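Local coordinates for protein phosphodiesterase (Pseudomonas aeruginosa, PDB 4G75) that is a colicin M-like bacteriocin that probably kills rival bacteria by magnesium-dependent hydrolysis of a lipid-linked peptidoglycan precursor, at residues A12-G15 against A19-Y22; A27-P32 against V37-K42; P176-V181 against W230-E235; D193-Y198 against R237-L242. All coordinates share one frame; numbering follows the deposited sequence. Where two conformers were deposited one is given.

Interaction 1. Residues A12-G15 against A19-Y22; sequences AGQG and AYNY. With EDO (1,2-ethanediol), chain I.
The ring of Y20 is roofed by Q14. CB of Q14 stands 3.5 Å from the ring centroid of Y20, a CH-pi contact over the middle of one face. CG of Y20 is anti to its own backbone N (chi1 167°), which carries the ring out from helix 18-24 and under the preceding turn. From CB the extended Q14 chain passes along the CE1 side of the ring, where NE2 of Q14 comes 3.6 Å from CE1 of Y20, with the amide and ring planes 35° apart. The backbone O of Q14 also reaches the ring, 3.2 Å from CD2 of Y20. One step on, N21 turns back to the chain before the helix: its ND2 donates to the carbonyl O of G15 at 3.1 Å and 162°. That oxygen lies in the plane of the N21 amide, whereas the donor sits well above the G15 carbonyl plane. OD1 of N21 lies in plane at the edge of the Y20 ring. On the Q14 side, 1,2-ethanediol, probably from the crystallisation liquor, bridges the backbone N and OE1 of Q14 through its O1 and also bonds Q44; I40 of helix 34-49 touches Y20. The contact is a short surface turn folded back on the start of the helix that follows it, tied by one side-chain-to-backbone bond and one aliphatic-aromatic contact.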
loop_
_atom_site.group_PDB
_atom_site.type_symbol
_atom_site.label_atom_id
_atom_site.label_comp_id
_atom_site.label_asym_id
_atom_site.label_seq_id
_atom_site.Cartn_x
_atom_site.Cartn_y
_atom_site.Cartn_z
ATOM N N ALA A 12 5.447 14.122 -13.576
ATOM C CA ALA A 12 6.802 13.998 -13.060
ATOM C C ALA A 12 7.796 13.514 -14.107
ATOM O O ALA A 12 7.439 12.797 -15.042
ATOM C CB ALA A 12 6.824 13.073 -11.849
ATOM N N GLY A 13 9.049 13.910 -13.928
ATOM C CA GLY A 13 10.126 13.490 -14.806
ATOM C C GLY A 13 11.363 13.125 -14.010
ATOM O O GLY A 13 11.435 13.389 -12.812
ATOM N N GLN A 14 12.335 12.509 -14.677
ATOM C CA GLN A 14 13.561 12.066 -14.017
ATOM C C GLN A 14 14.204 13.180 -13.200
ATOM O O GLN A 14 14.713 12.948 -12.103
ATOM C CB GLN A 14 14.562 11.565 -15.062
ATOM C CG GLN A 14 14.190 10.234 -15.696
ATOM C CD GLN A 14 14.872 10.036 -17.039
ATOM O OE1 GLN A 14 14.667 10.821 -17.971
ATOM N NE2 GLN A 14 15.686 8.990 -17.149
ATOM N N GLY A 15 14.188 14.385 -13.759
ATOM C CA GLY A 15 14.824 15.536 -13.146
ATOM C C GLY A 15 14.182 16.008 -11.859
ATOM O O GLY A 15 14.730 16.862 -11.174
ATOM N N ALA A 19 18.190 11.745 -6.621
ATOM C CA ALA A 19 19.126 10.655 -6.878
ATOM C C ALA A 19 19.526 10.602 -8.348
ATOM O O ALA A 19 20.695 10.402 -8.678
ATOM C CB ALA A 19 18.539 9.316 -6.421
ATOM N N TYR A 20 18.547 10.775 -9.227
ATOM C CA TYR A 20 18.806 10.851 -10.651
ATOM C C TYR A 20 19.733 12.026 -10.945
ATOM O O TYR A 20 20.716 11.881 -11.674
ATOM C CB TYR A 20 17.500 10.987 -11.434
ATOM C CG TYR A 20 17.712 11.372 -12.873
ATOM C CD1 TYR A 20 17.900 10.403 -13.855
ATOM C CD2 TYR A 20 17.743 12.708 -13.250
ATOM C CE1 TYR A 20 18.101 10.756 -15.171
ATOM C CE2 TYR A 20 17.946 13.074 -14.567
ATOM C CZ TYR A 20 18.130 12.097 -15.520
ATOM O OH TYR A 20 18.332 12.476 -16.823
ATOM N N ASN A 21 19.430 13.186 -10.366
ATOM C CA ASN A 21 20.266 14.368 -10.578
ATOM C C ASN A 21 21.703 14.154 -10.115
ATOM O O ASN A 21 22.639 14.664 -10.729
ATOM C CB ASN A 21 19.661 15.604 -9.904
ATOM C CG ASN A 21 18.310 15.970 -10.479
ATOM O OD1 ASN A 21 18.063 15.770 -11.664
ATOM N ND2 ASN A 21 17.426 16.502 -9.642
ATOM N N TYR A 22 21.875 13.400 -9.033
ATOM C CA TYR A 22 23.208 13.072 -8.545
ATOM C C TYR A 22 23.951 12.205 -9.561
ATOM O O TYR A 22 25.146 12.397 -9.828
ATOM C CB TYR A 22 23.125 12.358 -7.192
ATOM C CG TYR A 22 24.483 12.137 -6.576
ATOM C CD1 TYR A 22 25.123 13.154 -5.873
ATOM C CD2 TYR A 22 25.138 10.924 -6.716
ATOM C CE1 TYR A 22 26.375 12.957 -5.310
ATOM C CE2 TYR A 22 26.392 10.721 -6.160
ATOM C CZ TYR A 22 27.005 11.744 -5.464
ATOM O OH TYR A 22 28.251 11.543 -4.909
HETATM C C1 EDO I . 11.819 12.040 -18.174
HETATM O O1 EDO I . 12.763 12.905 -17.527
HETATM C C2 EDO I . 11.172 11.142 -17.127
HETATM O O2 EDO I . 10.302 10.188 -17.747
#

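Interaction 2. Residues A27-P32 against V37-K42; sequences ANWPAP and VGYISK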
loop_
_atom_site.group_PDB
_atom_site.type_symbol
_atom_site.label_atom_id
_atom_site.label_comp_id
_atom_site.label_asym_id
_atom_site.label_seq_id
_atom_site.Cartn_x
_atom_site.Cartn_y
_atom_site.Cartn_z
ATOM N N ALA A 27 30.091 16.094 -12.786
ATOM C CA ALA A 27 31.114 16.552 -11.852
ATOM C C ALA A 27 31.327 15.551 -10.726
ATOM O O ALA A 27 32.380 15.542 -10.091
ATOM C CB ALA A 27 30.754 17.916 -11.285
ATOM N N ASN A 28 30.323 14.713 -10.480
ATOM C CA ASN A 28 30.394 13.708 -9.421
ATOM C C ASN A 28 31.151 12.451 -9.825
ATOM O O ASN A 28 31.489 11.628 -8.976
ATOM C CB ASN A 28 28.986 13.298 -8.973
ATOM C CG ASN A 28 28.251 14.411 -8.268
ATOM O OD1 ASN A 28 28.861 15.250 -7.608
ATOM N ND2 ASN A 28 26.927 14.426 -8.400
ATOM N N TRP A 29 31.401 12.296 -11.118
ATOM C CA TRP A 29 31.839 11.005 -11.635
ATOM C C TRP A 29 33.098 11.061 -12.497
ATOM O O TRP A 29 33.018 11.285 -13.696
ATOM C CB TRP A 29 30.692 10.359 -12.411
ATOM C CG TRP A 29 29.438 10.240 -11.580
ATOM C CD1 TRP A 29 28.350 11.060 -11.616
ATOM C CD2 TRP A 29 29.163 9.255 -10.574
ATOM N NE1 TRP A 29 27.407 10.640 -10.706
ATOM C CE2 TRP A 29 27.883 9.532 -10.056
ATOM C CE3 TRP A 29 29.871 8.157 -10.072
ATOM C CZ2 TRP A 29 27.297 8.755 -9.054
ATOM C CZ3 TRP A 29 29.287 7.386 -9.084
ATOM C CH2 TRP A 29 28.012 7.689 -8.584
ATOM N N PRO A 30 34.262 10.831 -11.877
ATOM C CA PRO A 30 35.553 10.870 -12.573
ATOM C C PRO A 30 35.649 9.843 -13.703
ATOM O O PRO A 30 36.403 10.053 -14.650
ATOM C CB PRO A 30 36.552 10.519 -11.461
ATOM C CG PRO A 30 35.722 9.789 -10.438
ATOM C CD PRO A 30 34.439 10.545 -10.445
ATOM N N ALA A 31 34.893 8.753 -13.605
ATOM C CA ALA A 31 34.991 7.673 -14.581
ATOM C C ALA A 31 33.647 6.980 -14.784
ATOM O O ALA A 31 32.733 7.149 -13.977
ATOM C CB ALA A 31 36.033 6.670 -14.140
ATOM N N PRO A 32 33.518 6.203 -15.871
ATOM C CA PRO A 32 32.294 5.413 -16.034
ATOM C C PRO A 32 32.119 4.502 -14.833
ATOM O O PRO A 32 33.099 3.961 -14.312
ATOM C CB PRO A 32 32.572 4.583 -17.288
ATOM C CG PRO A 32 33.606 5.357 -18.038
ATOM C CD PRO A 32 34.455 6.019 -16.993
ATOM N N VAL A 37 25.349 4.480 -12.934
ATOM C CA VAL A 37 24.229 3.961 -13.702
ATOM C C VAL A 37 23.074 3.662 -12.745
ATOM O O VAL A 37 21.911 3.930 -13.055
ATOM C CB VAL A 37 24.619 2.686 -14.467
ATOM C CG1 VAL A 37 23.413 2.123 -15.216
ATOM C CG2 VAL A 37 25.764 2.974 -15.437
ATOM N N GLY A 38 23.414 3.133 -11.571
ATOM C CA GLY A 38 22.417 2.843 -10.547
ATOM C C GLY A 38 21.665 4.095 -10.121
ATOM O O GLY A 38 20.441 4.085 -10.011
ATOM N N TYR A 39 22.393 5.179 -9.877
ATOM C CA TYR A 39 21.747 6.445 -9.532
ATOM C C TYR A 39 20.810 6.918 -10.631
ATOM O O TYR A 39 19.680 7.338 -10.358
ATOM C CB TYR A 39 22.776 7.531 -9.241
ATOM C CG TYR A 39 23.257 7.537 -7.813
ATOM C CD1 TYR A 39 22.505 8.142 -6.818
ATOM C CD2 TYR A 39 24.465 6.948 -7.461
ATOM C CE1 TYR A 39 22.936 8.159 -5.512
ATOM C CE2 TYR A 39 24.906 6.961 -6.155
ATOM C CZ TYR A 39 24.136 7.569 -5.185
ATOM O OH TYR A 39 24.560 7.581 -3.874
ATOM N N ILE A 40 21.286 6.882 -11.873
ATOM C CA ILE A 40 20.459 7.292 -12.998
ATOM C C ILE A 40 19.187 6.464 -13.050
ATOM O O ILE A 40 18.103 6.999 -13.292
ATOM C CB ILE A 40 21.204 7.148 -14.342
ATOM C CG1 ILE A 40 22.299 8.204 -14.446
ATOM C CG2 ILE A 40 20.232 7.263 -15.508
ATOM C CD1 ILE A 40 21.773 9.628 -14.480
ATOM N N SER A 41 19.318 5.161 -12.818
ATOM C CA SER A 41 18.186 4.262 -12.976
ATOM C C SER A 41 17.037 4.586 -12.003
ATOM O O SER A 41 15.879 4.304 -12.296
ATOM C CB SER A 41 18.610 2.787 -12.847
ATOM O OG SER A 41 18.900 2.439 -11.500
ATOM N N LYS A 42 17.359 5.183 -10.859
ATOM C CA LYS A 42 16.328 5.536 -9.875
ATOM C C LYS A 42 15.317 6.543 -10.423
ATOM O O LYS A 42 14.140 6.542 -10.030
ATOM C CB LYS A 42 16.971 6.068 -8.587
ATOM C CG LYS A 42 17.893 5.062 -7.904
ATOM C CD LYS A 42 18.456 5.591 -6.581
ATOM C CE LYS A 42 19.620 4.706 -6.088
ATOM N NZ LYS A 42 19.169 3.297 -5.798
#
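At the edge of the W29 indole, close to its plane, lies CD2 of Y39, with CZ2 of W29 3.7 Å away. CH2 of W29 is nearly as near, 3.8 Å from the same Y39 CD2, so the far rim of the six-membered ring does the touching. The two ring planes are turned 54° to each other and their centroids are 5.8 Å apart, an oblique aromatic pair. The side chains themselves cross at about a right angle. With CG of W29 beside its backbone N (chi1 -55°), the indole swings from the loop toward helix 34-49. Its other end is fixed by polar means: NE1 bonds the backbone O of Y22, which also accepts from ND2 of N28. Rings of Y22 and Y118 meet Y39 too, so W29 adds to a group of aromatic side chains round it. Along the helix, OG of S41 donates to the carbonyl O of G38 at 2.7 Å, a bond back to a residue three positions earlier, and R45 is a further partner of that hydroxyl. This is a helix-loop-helix connection at the protein surface, in which an aromatic residue of the link between helices 18-24 and 34-49 folds back on the second helix.

Interaction 3. Residues P176-V181 against W230-E235; sequences PQFIGV and WSFRGE
F178 reaches from helix 176-184 to two rings of strand 229-243. Its edge points at the face of F232, an edge-to-face (T-shaped) pair with planes at 66°; CE1 of F178 lies 4.0 Å from CG of F232, over the rim of that ring rather than its centre. The opposite face of F232 has the backbone N of G234 above it, again offset toward the rim. W230 comes from the opposite direction and meets the end of F178: CZ3 of W230 is 3.8 Å from CZ of F178, near the plane of the phenyl ring, and the planes are inclined at 56°. The three rings form an aromatic cluster in which F178 is the shared member. With chi1 at 67°, CG of W230 is flanked by both the backbone N and the carbonyl carbon, and the indole folds over toward the helix. The fold here is a helix laid across a face of a mixed beta-sheet, and I287 of strand 283-290, with F194 of strand 188-199, widens the apolar patch round F178. Further out, the strand is held on both sides: W230, F232 and G234 pair through their backbones with G289, I287 and V285, while S231 and R233 pair with V223 and I221. On the helix side, N of G180 bonds O of P176 at 2.9 Å, a helical i to i+4 bond in the turn that carries F178.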
loop_
_atom_site.group_PDB
_atom_site.type_symbol
_atom_site.label_atom_id
_atom_site.label_comp_id
_atom_site.label_asym_id
_atom_site.label_seq_id
_atom_site.Cartn_x
_atom_site.Cartn_y
_atom_site.Cartn_z
ATOM N N PRO A 176 -26.968 -6.447 2.784
ATOM C CA PRO A 176 -28.025 -7.407 3.112
ATOM C C PRO A 176 -28.133 -7.690 4.611
ATOM O O PRO A 176 -29.242 -7.886 5.104
ATOM C CB PRO A 176 -27.588 -8.661 2.354
ATOM C CG PRO A 176 -26.900 -8.105 1.147
ATOM C CD PRO A 176 -26.149 -6.898 1.646
ATOM N N GLN A 177 -27.014 -7.697 5.332
ATOM C CA GLN A 177 -27.082 -7.956 6.768
ATOM C C GLN A 177 -27.819 -6.829 7.472
ATOM O O GLN A 177 -28.630 -7.065 8.367
ATOM C CB GLN A 177 -25.691 -8.132 7.370
ATOM C CG GLN A 177 -24.986 -9.389 6.913
ATOM C CD GLN A 177 -23.658 -9.582 7.606
ATOM O OE1 GLN A 177 -22.602 -9.352 7.019
ATOM N NE2 GLN A 177 -23.703 -9.993 8.870
ATOM N N PHE A 178 -27.547 -5.600 7.053
ATOM C CA PHE A 178 -28.261 -4.472 7.634
ATOM C C PHE A 178 -29.739 -4.490 7.267
ATOM O O PHE A 178 -30.594 -4.280 8.123
ATOM C CB PHE A 178 -27.638 -3.135 7.249
ATOM C CG PHE A 178 -28.328 -1.968 7.884
ATOM C CD1 PHE A 178 -28.045 -1.616 9.190
ATOM C CD2 PHE A 178 -29.293 -1.254 7.192
ATOM C CE1 PHE A 178 -28.694 -0.558 9.798
ATOM C CE2 PHE A 178 -29.950 -0.195 7.792
ATOM C CZ PHE A 178 -29.647 0.155 9.099
ATOM N N ILE A 179 -30.041 -4.733 5.997
ATOM C CA ILE A 179 -31.437 -4.818 5.578
ATOM C C ILE A 179 -32.156 -5.879 6.409
ATOM O O ILE A 179 -33.275 -5.664 6.864
ATOM C CB ILE A 179 -31.585 -5.115 4.070
ATOM C CG1 ILE A 179 -30.920 -4.018 3.242
ATOM C CG2 ILE A 179 -33.066 -5.263 3.686
ATOM C CD1 ILE A 179 -30.761 -4.368 1.772
ATOM N N GLY A 180 -31.495 -7.013 6.621
ATOM C CA GLY A 180 -32.055 -8.074 7.438
ATOM C C GLY A 180 -32.312 -7.628 8.865
ATOM O O GLY A 180 -33.373 -7.898 9.431
ATOM N N VAL A 181 -31.334 -6.948 9.452
ATOM C CA VAL A 181 -31.467 -6.447 10.816
ATOM C C VAL A 181 -32.590 -5.422 10.908
ATOM O O VAL A 181 -33.353 -5.399 11.872
ATOM C CB VAL A 181 -30.145 -5.818 11.321
ATOM C CG1 VAL A 181 -30.387 -4.993 12.573
ATOM C CG2 VAL A 181 -29.113 -6.899 11.588
ATOM N N TRP A 230 -37.289 4.991 10.966
ATOM C CA TRP A 230 -36.200 4.307 11.641
ATOM C C TRP A 230 -34.930 5.140 11.536
ATOM O O TRP A 230 -34.772 5.956 10.623
ATOM C CB TRP A 230 -35.999 2.896 11.077
ATOM C CG TRP A 230 -35.514 2.864 9.656
ATOM C CD1 TRP A 230 -36.270 2.698 8.531
ATOM C CD2 TRP A 230 -34.159 2.992 9.213
ATOM N NE1 TRP A 230 -35.468 2.716 7.413
ATOM C CE2 TRP A 230 -34.169 2.899 7.805
ATOM C CE3 TRP A 230 -32.938 3.176 9.871
ATOM C CZ2 TRP A 230 -33.003 2.991 7.042
ATOM C CZ3 TRP A 230 -31.780 3.267 9.111
ATOM C CH2 TRP A 230 -31.824 3.175 7.713
ATOM N N SER A 231 -34.029 4.954 12.486
ATOM C CA SER A 231 -32.742 5.615 12.415
ATOM C C SER A 231 -31.685 4.695 12.992
ATOM O O SER A 231 -31.969 3.860 13.862
ATOM C CB SER A 231 -32.772 6.952 13.163
ATOM O OG SER A 231 -33.120 6.768 14.521
ATOM N N PHE A 232 -30.471 4.820 12.476
ATOM C CA PHE A 232 -29.353 4.062 13.004
ATOM C C PHE A 232 -28.157 4.967 13.218
ATOM O O PHE A 232 -27.746 5.698 12.317
ATOM C CB PHE A 232 -28.973 2.914 12.073
ATOM C CG PHE A 232 -27.719 2.188 12.488
ATOM C CD1 PHE A 232 -27.740 1.278 13.537
ATOM C CD2 PHE A 232 -26.522 2.408 11.823
ATOM C CE1 PHE A 232 -26.591 0.607 13.919
ATOM C CE2 PHE A 232 -25.372 1.741 12.197
ATOM C CZ PHE A 232 -25.403 0.834 13.246
ATOM N N ARG A 233 -27.615 4.920 14.427
ATOM C CA ARG A 233 -26.423 5.686 14.756
ATOM C C ARG A 233 -25.365 4.753 15.320
ATOM O O ARG A 233 -25.604 4.023 16.278
ATOM C CB ARG A 233 -26.746 6.785 15.769
ATOM C CG ARG A 233 -28.064 7.491 15.520
ATOM C CD ARG A 233 -28.254 8.666 16.468
ATOM N NE ARG A 233 -27.905 9.942 15.849
ATOM C CZ ARG A 233 -26.678 10.454 15.825
ATOM N NH1 ARG A 233 -25.669 9.799 16.383
ATOM N NH2 ARG A 233 -26.461 11.625 15.238
ATOM N N GLY A 234 -24.190 4.762 14.713
ATOM C CA GLY A 234 -23.136 3.898 15.193
ATOM C C GLY A 234 -21.874 4.139 14.412
ATOM O O GLY A 234 -21.589 5.265 14.010
ATOM N N GLU A 235 -21.115 3.078 14.191
ATOM C CA GLU A 235 -19.860 3.223 13.474
ATOM C C GLU A 235 -19.450 1.937 12.788
ATOM O O GLU A 235 -19.964 0.851 13.082
ATOM C CB GLU A 235 -18.756 3.705 14.415
ATOM C CG GLU A 235 -18.431 2.748 15.530
ATOM C CD GLU A 235 -17.522 3.362 16.577
ATOM O OE1 GLU A 235 -17.532 4.599 16.730
ATOM O OE2 GLU A 235 -16.800 2.604 17.247
#

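Interaction 4. Residues D193-Y198 against R237-L242; sequences DFNVPY and RAYDDL. With MG (magnesium ion), chain B; EDO (1,2-ethanediol), chain C.
N195 and Y239 meet across two strands that run in the same general sense but splay apart, and do not pair directly. The nearest CA atoms, those of N195 and A238, are 8.9 Å apart, because strand 213-224 lies between: F194, V196 and Y198 bond it from one side, through I218, L216 and I214, and R237 and Y239 from the other, through R217 and T215. Strand 229-243 is interrupted by a bulge or short loop. From this backbone the Y239 side chain stretches over the middle strand, touching R217, and its OH donates to OD1 of N195 at 2.6 Å. The hydroxyl stands above the N195 carbonyl plane, 37° out of it, while OD1 lies in plane at the edge of the phenol ring. Amide and ring are nearly perpendicular, 82° apart. On one face of Y239, 1,2-ethanediol, probably from the crystallisation liquor, places C1 3.5 Å above the ring plane. Its O2 accepts from NE of R237 at 2.9 Å, a bond that is doubtful because R237 has two conformers; R217 is another partner of the diol. Beyond, OD2 of D241 binds the magnesium at 2.5 Å, along with two waters at the same distance and the carbonyl oxygens of V211 and E213. The tyrosine-asparagine bridge spans the middle strand two residues before D241, on the strand that carries this ligand into the magnesium site, which in this colicin M family domain is probably part of the catalytic centre.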
loop_
_atom_site.group_PDB
_atom_site.type_symbol
_atom_site.label_atom_id
_atom_site.label_comp_id
_atom_site.label_asym_id
_atom_site.label_seq_id
_atom_site.Cartn_x
_atom_site.Cartn_y
_atom_site.Cartn_z
ATOM N N ASP A 193 -24.878 -5.174 15.983
ATOM C CA ASP A 193 -23.480 -5.577 15.981
ATOM C C ASP A 193 -23.327 -6.773 15.051
ATOM O O ASP A 193 -23.708 -7.894 15.393
ATOM C CB ASP A 193 -23.035 -5.928 17.403
ATOM C CG ASP A 193 -21.532 -6.038 17.542
ATOM O OD1 ASP A 193 -20.809 -5.987 16.519
ATOM O OD2 ASP A 193 -21.071 -6.187 18.692
ATOM N N PHE A 194 -22.800 -6.529 13.857
ATOM C CA PHE A 194 -22.569 -7.612 12.910
ATOM C C PHE A 194 -21.282 -7.441 12.093
ATOM O O PHE A 194 -20.720 -6.351 12.018
ATOM C CB PHE A 194 -23.790 -7.828 12.001
ATOM C CG PHE A 194 -24.129 -6.651 11.119
ATOM C CD1 PHE A 194 -23.563 -6.521 9.862
ATOM C CD2 PHE A 194 -25.053 -5.703 11.527
ATOM C CE1 PHE A 194 -23.884 -5.451 9.044
ATOM C CE2 PHE A 194 -25.380 -4.632 10.707
ATOM C CZ PHE A 194 -24.792 -4.509 9.467
ATOM N N ASN A 195 -20.819 -8.541 11.506
ATOM C CA ASN A 195 -19.598 -8.549 10.699
ATOM C C ASN A 195 -19.922 -8.744 9.232
ATOM O O ASN A 195 -20.815 -9.514 8.888
ATOM C CB ASN A 195 -18.658 -9.668 11.170
ATOM C CG ASN A 195 -18.345 -9.578 12.637
ATOM O OD1 ASN A 195 -18.100 -8.494 13.158
ATOM N ND2 ASN A 195 -18.368 -10.721 13.327
ATOM N N VAL A 196 -19.200 -8.046 8.366
ATOM C CA VAL A 196 -19.427 -8.156 6.927
ATOM C C VAL A 196 -18.115 -8.038 6.160
ATOM O O VAL A 196 -17.320 -7.132 6.411
ATOM C CB VAL A 196 -20.428 -7.088 6.393
ATOM C CG1 VAL A 196 -21.263 -6.512 7.517
ATOM C CG2 VAL A 196 -19.708 -5.982 5.628
ATOM N N PRO A 197 -17.881 -8.966 5.224
ATOM C CA PRO A 197 -16.707 -8.861 4.359
ATOM C C PRO A 197 -16.895 -7.691 3.399
ATOM O O PRO A 197 -18.020 -7.399 2.975
ATOM C CB PRO A 197 -16.705 -10.187 3.591
ATOM C CG PRO A 197 -17.611 -11.102 4.375
ATOM C CD PRO A 197 -18.632 -10.210 4.999
ATOM N N TYR A 198 -15.799 -7.026 3.060
ATOM C CA TYR A 198 -15.876 -5.844 2.230
ATOM C C TYR A 198 -14.707 -5.819 1.274
ATOM O O TYR A 198 -13.550 -5.889 1.696
ATOM C CB TYR A 198 -15.883 -4.582 3.093
ATOM C CG TYR A 198 -16.360 -3.353 2.357
ATOM C CD1 TYR A 198 -17.712 -3.033 2.301
ATOM C CD2 TYR A 198 -15.461 -2.516 1.715
ATOM C CE1 TYR A 198 -18.157 -1.902 1.624
ATOM C CE2 TYR A 198 -15.893 -1.391 1.027
ATOM C CZ TYR A 198 -17.241 -1.092 0.982
ATOM O OH TYR A 198 -17.667 0.030 0.308
ATOM N N ARG A 237 -16.105 -0.340 12.111
ATOM C CA ARG A 237 -14.721 -0.644 12.438
ATOM C C ARG A 237 -14.235 -1.783 11.550
ATOM O O ARG A 237 -14.989 -2.304 10.735
ATOM C CB ARG A 237 -14.577 -0.999 13.920
ATOM C CG ARG A 237 -15.137 0.072 14.847
ATOM C CD ARG A 237 -14.495 0.026 16.226
ATOM N NE ARG A 237 -14.884 -1.162 16.978
ATOM C CZ ARG A 237 -15.976 -1.238 17.730
ATOM N NH1 ARG A 237 -16.792 -0.196 17.816
ATOM N NH2 ARG A 237 -16.257 -2.357 18.385
ATOM N N ALA A 238 -12.972 -2.162 11.704
ATOM C CA ALA A 238 -12.422 -3.218 10.868
ATOM C C ALA A 238 -11.492 -4.106 11.665
ATOM O O ALA A 238 -10.710 -3.620 12.487
ATOM C CB ALA A 238 -11.678 -2.624 9.676
ATOM N N TYR A 239 -11.563 -5.404 11.392
ATOM C CA TYR A 239 -10.663 -6.359 12.023
ATOM C C TYR A 239 -9.279 -6.360 11.377
ATOM O O TYR A 239 -9.124 -6.009 10.202
ATOM C CB TYR A 239 -11.255 -7.770 11.968
ATOM C CG TYR A 239 -12.548 -7.932 12.741
ATOM C CD1 TYR A 239 -12.541 -8.307 14.079
ATOM C CD2 TYR A 239 -13.773 -7.709 12.131
ATOM C CE1 TYR A 239 -13.719 -8.459 14.789
ATOM C CE2 TYR A 239 -14.966 -7.856 12.836
ATOM C CZ TYR A 239 -14.929 -8.230 14.164
ATOM O OH TYR A 239 -16.107 -8.388 14.876
ATOM N N ASP A 240 -8.275 -6.766 12.149
ATOM C CA ASP A 240 -6.933 -6.922 11.605
ATOM C C ASP A 240 -6.979 -7.845 10.403
ATOM O O ASP A 240 -7.766 -8.795 10.361
ATOM C CB ASP A 240 -5.983 -7.529 12.633
ATOM C CG ASP A 240 -5.716 -6.621 13.804
ATOM O OD1 ASP A 240 -6.267 -5.505 13.852
ATOM O OD2 ASP A 240 -4.945 -7.032 14.693
ATOM N N ASP A 241 -6.098 -7.596 9.446
ATOM C CA ASP A 241 -6.078 -8.375 8.225
ATOM C C ASP A 241 -4.661 -8.849 7.929
ATOM O O ASP A 241 -3.730 -8.052 7.890
ATOM C CB ASP A 241 -6.602 -7.524 7.071
ATOM C CG ASP A 241 -7.173 -8.359 5.956
ATOM O OD1 ASP A 241 -8.294 -8.880 6.123
ATOM O OD2 ASP A 241 -6.498 -8.496 4.917
ATOM N N LEU A 242 -4.499 -10.148 7.715
ATOM C CA LEU A 242 -3.168 -10.710 7.495
ATOM C C LEU A 242 -2.604 -10.372 6.120
ATOM O O LEU A 242 -3.239 -10.648 5.100
ATOM C CB LEU A 242 -3.200 -12.230 7.685
ATOM C CG LEU A 242 -1.846 -12.919 7.557
ATOM C CD1 LEU A 242 -0.982 -12.550 8.745
ATOM C CD2 LEU A 242 -2.033 -14.421 7.466
HETATM MG MG MG B . -7.506 -9.127 2.752
HETATM C C1 EDO C . -13.435 -5.006 15.257
HETATM O O1 EDO C . -13.886 -5.400 16.557
HETATM C C2 EDO C . -12.251 -4.066 15.441
HETATM O O2 EDO C . -12.671 -2.982 16.279
HETATM O O HOH W 1 -7.913 -11.538 3.477
HETATM O O HOH W 2 -5.270 -9.892 1.842
#

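The four contacts fall into two groups on opposite sides of the chain's centre. Interactions 1 and 2 come first along the chain, one after the other, with centres 12 Å apart; they share the region of helices 18-24 and 34-49, and they touch where helix 18-24 meets the loop that follows it. Interactions 3 and 4 belong to the colicin M part of the chain, centres 16 Å apart, and both draw on strand 229-243 of the mixed sheet, while their segments alternate in sequence. Interactions 2 and 3 are about 60 Å apart between centres. The elongated protein thus has a helical end and a sheet end, the latter reaching the magnesium through interaction 4.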